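Local coordinates for S-M checkpoint control protein RAD4 (Schizosaccharomyces pombe, PDB 4BU0) that is essential for DNA replication and for the checkpoint coupling S and M phases, binding phosphorylated Crb2 through its two N-terminal BRCT domains, at residues G9-T15 with D43-A49; T101-C105 with R174-L178. One frame throughout, in Å; residues are numbered along the deposited sequence. Where two conformers were deposited one is given.

Interaction 1 (G9-T15 with D43-A49)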
loop_
_atom_site.group_PDB
_atom_site.type_symbol
_atom_site.label_atom_id
_atom_site.label_comp_id
_atom_site.label_asym_id
_atom_site.label_seq_id
_atom_site.Cartn_x
_atom_site.Cartn_y
_atom_site.Cartn_z
ATOM N N GLY A 9 -7.951 -23.960 -2.123
ATOM C CA GLY A 9 -7.588 -23.580 -0.766
ATOM C C GLY A 9 -7.301 -22.101 -0.597
ATOM O O GLY A 9 -7.252 -21.606 0.541
ATOM N N PHE A 10 -7.085 -21.373 -1.719
ATOM C CA PHE A 10 -6.897 -19.923 -1.617
ATOM C C PHE A 10 -8.239 -19.242 -1.484
ATOM O O PHE A 10 -9.221 -19.695 -2.083
ATOM C CB PHE A 10 -6.187 -19.368 -2.868
ATOM C CG PHE A 10 -4.711 -19.601 -2.967
ATOM C CD1 PHE A 10 -4.196 -20.893 -3.050
ATOM C CD2 PHE A 10 -3.834 -18.528 -3.087
ATOM C CE1 PHE A 10 -2.818 -21.103 -3.165
ATOM C CE2 PHE A 10 -2.453 -18.738 -3.226
ATOM C CZ PHE A 10 -1.954 -20.019 -3.248
ATOM N N VAL A 11 -8.293 -18.126 -0.725
ATOM C CA VAL A 11 -9.521 -17.361 -0.516
ATOM C C VAL A 11 -9.122 -15.926 -0.789
ATOM O O VAL A 11 -8.371 -15.332 -0.009
ATOM C CB VAL A 11 -10.159 -17.582 0.874
ATOM C CG1 VAL A 11 -11.455 -16.787 0.994
ATOM C CG2 VAL A 11 -10.421 -19.074 1.122
ATOM N N ILE A 12 -9.576 -15.409 -1.931
ATOM C CA ILE A 12 -9.148 -14.086 -2.381
ATOM C C ILE A 12 -10.216 -13.033 -2.174
ATOM O O ILE A 12 -11.396 -13.279 -2.348
ATOM C CB ILE A 12 -8.748 -14.235 -3.867
ATOM C CG1 ILE A 12 -7.452 -15.099 -3.960
ATOM C CG2 ILE A 12 -8.613 -12.867 -4.600
ATOM C CD1 ILE A 12 -7.179 -15.695 -5.307
ATOM N N CYS A 13 -9.766 -11.816 -1.793
ATOM C CA CYS A 13 -10.627 -10.663 -1.555
ATOM C C CYS A 13 -9.940 -9.464 -2.201
ATOM O O CYS A 13 -8.706 -9.474 -2.255
ATOM C CB CYS A 13 -10.786 -10.480 -0.048
ATOM S SG CYS A 13 -11.926 -9.169 0.452
ATOM N N CYS A 14 -10.706 -8.466 -2.697
ATOM C CA CYS A 14 -10.138 -7.240 -3.277
ATOM C C CYS A 14 -10.464 -6.051 -2.410
ATOM O O CYS A 14 -11.529 -6.009 -1.760
ATOM C CB CYS A 14 -10.659 -6.985 -4.692
ATOM S SG CYS A 14 -10.154 -8.216 -5.911
ATOM N N THR A 15 -9.595 -5.018 -2.475
ATOM C CA THR A 15 -9.896 -3.730 -1.855
ATOM C C THR A 15 -9.435 -2.645 -2.813
ATOM O O THR A 15 -8.304 -2.702 -3.322
ATOM C CB THR A 15 -9.350 -3.570 -0.429
ATOM O OG1 THR A 15 -9.862 -2.344 0.103
ATOM C CG2 THR A 15 -7.824 -3.574 -0.325
ATOM N N ASP A 43 -11.555 -16.342 6.659
ATOM C CA ASP A 43 -10.754 -17.318 5.936
ATOM C C ASP A 43 -10.006 -16.758 4.726
ATOM O O ASP A 43 -9.273 -17.518 4.094
ATOM C CB ASP A 43 -11.596 -18.526 5.530
ATOM C CG ASP A 43 -12.761 -18.250 4.616
ATOM O OD1 ASP A 43 -13.218 -17.092 4.565
ATOM O OD2 ASP A 43 -13.252 -19.202 3.991
ATOM N N VAL A 44 -10.100 -15.438 4.468
ATOM C CA VAL A 44 -9.323 -14.831 3.388
ATOM C C VAL A 44 -7.830 -15.144 3.573
ATOM O O VAL A 44 -7.295 -15.085 4.700
ATOM C CB VAL A 44 -9.594 -13.309 3.317
ATOM C CG1 VAL A 44 -8.543 -12.568 2.467
ATOM C CG2 VAL A 44 -10.987 -13.046 2.773
ATOM N N THR A 45 -7.139 -15.478 2.466
ATOM C CA THR A 45 -5.717 -15.780 2.517
ATOM C C THR A 45 -4.898 -14.697 1.789
ATOM O O THR A 45 -3.707 -14.502 2.075
ATOM C CB THR A 45 -5.439 -17.171 1.921
ATOM O OG1 THR A 45 -5.840 -17.205 0.541
ATOM C CG2 THR A 45 -6.174 -18.283 2.669
ATOM N N HIS A 46 -5.507 -14.080 0.752
ATOM C CA HIS A 46 -4.832 -13.113 -0.094
ATOM C C HIS A 46 -5.747 -11.942 -0.338
ATOM O O HIS A 46 -6.901 -12.139 -0.726
ATOM C CB HIS A 46 -4.429 -13.763 -1.428
ATOM C CG HIS A 46 -3.376 -14.823 -1.256
ATOM N ND1 HIS A 46 -3.666 -16.046 -0.633
ATOM C CD2 HIS A 46 -2.055 -14.805 -1.574
ATOM C CE1 HIS A 46 -2.512 -16.700 -0.567
ATOM N NE2 HIS A 46 -1.521 -16.015 -1.143
ATOM N N LEU A 47 -5.244 -10.714 -0.087
ATOM C CA LEU A 47 -6.006 -9.496 -0.298
ATOM C C LEU A 47 -5.341 -8.741 -1.436
ATOM O O LEU A 47 -4.193 -8.316 -1.311
ATOM C CB LEU A 47 -6.056 -8.641 0.997
ATOM C CG LEU A 47 -6.747 -7.299 0.903
ATOM C CD1 LEU A 47 -8.290 -7.461 0.709
ATOM C CD2 LEU A 47 -6.478 -6.478 2.194
ATOM N N ILE A 48 -6.074 -8.586 -2.545
ATOM C CA ILE A 48 -5.563 -7.868 -3.712
ATOM C C ILE A 48 -5.952 -6.413 -3.481
ATOM O O ILE A 48 -7.133 -6.108 -3.357
ATOM C CB ILE A 48 -6.150 -8.482 -5.006
ATOM C CG1 ILE A 48 -5.634 -9.961 -5.154
ATOM C CG2 ILE A 48 -5.745 -7.606 -6.228
ATOM C CD1 ILE A 48 -6.387 -10.721 -6.237
ATOM N N ALA A 49 -4.959 -5.525 -3.360
ATOM C CA ALA A 49 -5.242 -4.139 -2.978
ATOM C C ALA A 49 -4.820 -3.113 -4.011
ATOM O O ALA A 49 -3.726 -3.225 -4.577
ATOM C CB ALA A 49 -4.511 -3.844 -1.680
#

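Interaction 2 (T101-C105 with R174-L178)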
loop_
_atom_site.group_PDB
_atom_site.type_symbol
_atom_site.label_atom_id
_atom_site.label_comp_id
_atom_site.label_asym_id
_atom_site.label_seq_id
_atom_site.Cartn_x
_atom_site.Cartn_y
_atom_site.Cartn_z
ATOM N N THR A 101 5.259 -2.113 -0.667
ATOM C CA THR A 101 4.810 -1.665 0.646
ATOM C C THR A 101 4.194 -0.293 0.614
ATOM O O THR A 101 3.141 -0.071 1.236
ATOM C CB THR A 101 5.985 -1.687 1.628
ATOM O OG1 THR A 101 6.414 -3.051 1.738
ATOM C CG2 THR A 101 5.598 -1.167 3.017
ATOM N N LEU A 102 4.841 0.649 -0.120
ATOM C CA LEU A 102 4.391 2.038 -0.157
ATOM C C LEU A 102 3.586 2.396 -1.414
ATOM O O LEU A 102 3.505 3.564 -1.813
ATOM C CB LEU A 102 5.612 2.969 0.007
ATOM C CG LEU A 102 6.401 2.716 1.298
ATOM C CD1 LEU A 102 7.594 3.663 1.381
ATOM C CD2 LEU A 102 5.519 2.897 2.569
ATOM N N PHE A 103 2.895 1.389 -1.995
ATOM C CA PHE A 103 2.033 1.613 -3.139
ATOM C C PHE A 103 1.019 2.706 -2.787
ATOM O O PHE A 103 0.375 2.653 -1.719
ATOM C CB PHE A 103 1.326 0.288 -3.505
ATOM C CG PHE A 103 0.510 0.360 -4.761
ATOM C CD1 PHE A 103 1.126 0.433 -6.006
ATOM C CD2 PHE A 103 -0.873 0.378 -4.705
ATOM C CE1 PHE A 103 0.360 0.504 -7.180
ATOM C CE2 PHE A 103 -1.635 0.438 -5.873
ATOM C CZ PHE A 103 -1.012 0.500 -7.100
ATOM N N LYS A 104 0.915 3.699 -3.677
ATOM C CA LYS A 104 0.000 4.842 -3.578
ATOM C C LYS A 104 0.397 5.848 -2.492
ATOM O O LYS A 104 -0.322 6.848 -2.319
ATOM C CB LYS A 104 -1.475 4.447 -3.389
ATOM C CG LYS A 104 -2.083 3.796 -4.639
ATOM C CD LYS A 104 -2.421 4.782 -5.730
ATOM C CE LYS A 104 -3.434 4.211 -6.698
ATOM N NZ LYS A 104 -2.804 3.310 -7.698
ATOM N N CYS A 105 1.528 5.633 -1.805
ATOM C CA CYS A 105 1.987 6.656 -0.856
ATOM C C CYS A 105 2.683 7.748 -1.637
ATOM O O CYS A 105 3.414 7.464 -2.589
ATOM C CB CYS A 105 2.931 6.083 0.196
ATOM S SG CYS A 105 2.141 4.948 1.349
ATOM N N ARG A 174 6.933 -4.416 8.229
ATOM C CA ARG A 174 5.626 -5.062 8.299
ATOM C C ARG A 174 5.060 -5.328 6.875
ATOM O O ARG A 174 4.001 -5.969 6.740
ATOM C CB ARG A 174 4.687 -4.168 9.136
ATOM C CG ARG A 174 3.254 -4.668 9.361
ATOM C CD ARG A 174 3.180 -6.076 9.926
ATOM N NE ARG A 174 1.804 -6.480 10.209
ATOM C CZ ARG A 174 0.928 -6.865 9.291
ATOM N NH1 ARG A 174 1.266 -6.881 8.006
ATOM N NH2 ARG A 174 -0.296 -7.227 9.647
ATOM N N ASN A 175 5.758 -4.838 5.811
ATOM C CA ASN A 175 5.335 -4.985 4.414
ATOM C C ASN A 175 3.924 -4.433 4.216
ATOM O O ASN A 175 3.106 -4.991 3.458
ATOM C CB ASN A 175 5.416 -6.459 3.951
ATOM C CG ASN A 175 6.805 -7.031 4.013
ATOM O OD1 ASN A 175 7.058 -8.024 4.697
ATOM N ND2 ASN A 175 7.738 -6.417 3.295
ATOM N N ALA A 176 3.593 -3.343 4.930
ATOM C CA ALA A 176 2.277 -2.724 4.833
ATOM C C ALA A 176 2.362 -1.335 5.389
ATOM O O ALA A 176 3.124 -1.100 6.348
ATOM C CB ALA A 176 1.235 -3.522 5.614
ATOM N N VAL A 177 1.558 -0.425 4.833
ATOM C CA VAL A 177 1.420 0.920 5.371
ATOM C C VAL A 177 0.733 0.822 6.702
ATOM O O VAL A 177 -0.371 0.255 6.792
ATOM C CB VAL A 177 0.596 1.808 4.417
ATOM C CG1 VAL A 177 0.257 3.172 5.055
ATOM C CG2 VAL A 177 1.341 1.991 3.096
ATOM N N LEU A 178 1.367 1.373 7.738
ATOM C CA LEU A 178 0.755 1.401 9.071
ATOM C C LEU A 178 0.046 2.725 9.296
ATOM O O LEU A 178 0.364 3.737 8.667
ATOM C CB LEU A 178 1.796 1.155 10.164
ATOM C CG LEU A 178 2.547 -0.167 9.998
ATOM C CD1 LEU A 178 3.666 -0.312 11.056
ATOM C CD2 LEU A 178 1.597 -1.372 10.043
HETATM O O HOH W 1 8.698 -3.767 2.745
#

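Interaction 1 (G9-T15 with D43-A49)
C13 and T15 exchange backbone hydrogen bonds with H46 and I48, in a parallel register that sets C13 beside L47 and T15 beside A49: C13 N reaches H46 O, I48 N returns to C13 O at 2.8 Å, and T15 N closes on I48 O. The two strands run parallel, their axes 4.6 Å apart and 25° off alignment. At the start of the ladder V11 O takes two donors, T45 N at 2.8 Å in the carbonyl plane on a lone pair, and H46 N, longer and tilted out of that plane.

The side chain of T45 adds a polar link. Its OG1 sits between the backbone N and carbonyl carbon (chi1 61°), where V11 N donates to it dead straight at 2.9 Å, while H46 ND1, 2.7 Å from T45 OG1, shares a hydrogen bond that meets the imidazole edge in plane. A valine here would probably leave V11 N without this acceptor and H46 ND1 without its mate, so that the imidazole's rotation is less firmly fixed.

F10 CD2 lies over one face of that imidazole, toward the imidazole's rim; the two rings, 25° from parallel, are slid so far apart that they barely overlap, with F10 CE2 3.4 Å from H46 CE1, and W74 also meets H46.

Among the aliphatic groups, in the conformer given, I12 CG2 comes within 3.5 Å of I48 CD1, on the sheet face packed against helices 19-31 and 74-83. C13 and L47 point to the other face, where helix 55-63 lies. These are the two central strands of the four-stranded parallel sheet, order 2-1-3-4, of the first BRCT domain.

Interaction 2 (T101-C105 with R174-L178)
T101 turns its CG2 anti to the backbone N and its OG1 beside that N (chi1 -63°), and this sets both branches against the 174-178 segment: T101 CG2 lies 3.5 Å from A176 N, and T101 OG1 lies 3.5 Å from N175 CA. Across from it, V177 holds CG1 anti to its own N (chi1 172°), which leaves CG2 to face T101 and C105. The contact belongs to the second BRCT domain and joins two bends of the chain. L102 to C105 form a type II beta turn, closed by C105 N on L102 O, just before strand 106-110; N175, with its positive phi, ends helix 166-174 in a Schellman motif.

V177 CG2 is the apolar centre of the contact. C105 SG lies 3.5 Å from V177 CG2, and L102 CD2 approaches it more loosely. V177 CG2 also sits 3.3 Å from T101 O, so one methyl meets a sulfur and a carbonyl oxygen, with a leucine branch farther off. L102 and V177 both also pack on W167 of helix 166-174, which places the turn beside that helix.

The neighbouring domain reaches this site too. The hydroxyl of Y57, on helix 55-63, is hydrogen-bonded to V177 N, and Y57 touches A176, while F52 packs on both C105 and V177. The loop after the last helix of the second domain is therefore held against the first domain as well as against T101 and C105.

At the polar end, where N175 is exposed, a water stands between the two segments: in the N175 conformer given it accepts a weak and therefore tentative bond from N175 ND2, and it lies 2.6 Å from T101 OG1.

How the interactions relate
Interaction 1 lies in the sheet of the first BRCT domain, and interaction 2 lies in the second, against the first. Their centres are about 17 Å apart and their nearest atoms about 4 Å, without touching; along the chain the first closes before the second opens. Helix 55-63 spans the gap: K56, Y57 and A60 meet residues of 9-15 or 43-49, while Y57 and A61 pack on A176. The phosphopeptide site adjoins interaction 1, where T15 OG1 hydrogen-bonds a modified side chain of the bound peptide. Helix 55-63 therefore touches both contacts: the sheet of the first domain and the 174-178 loop of the second.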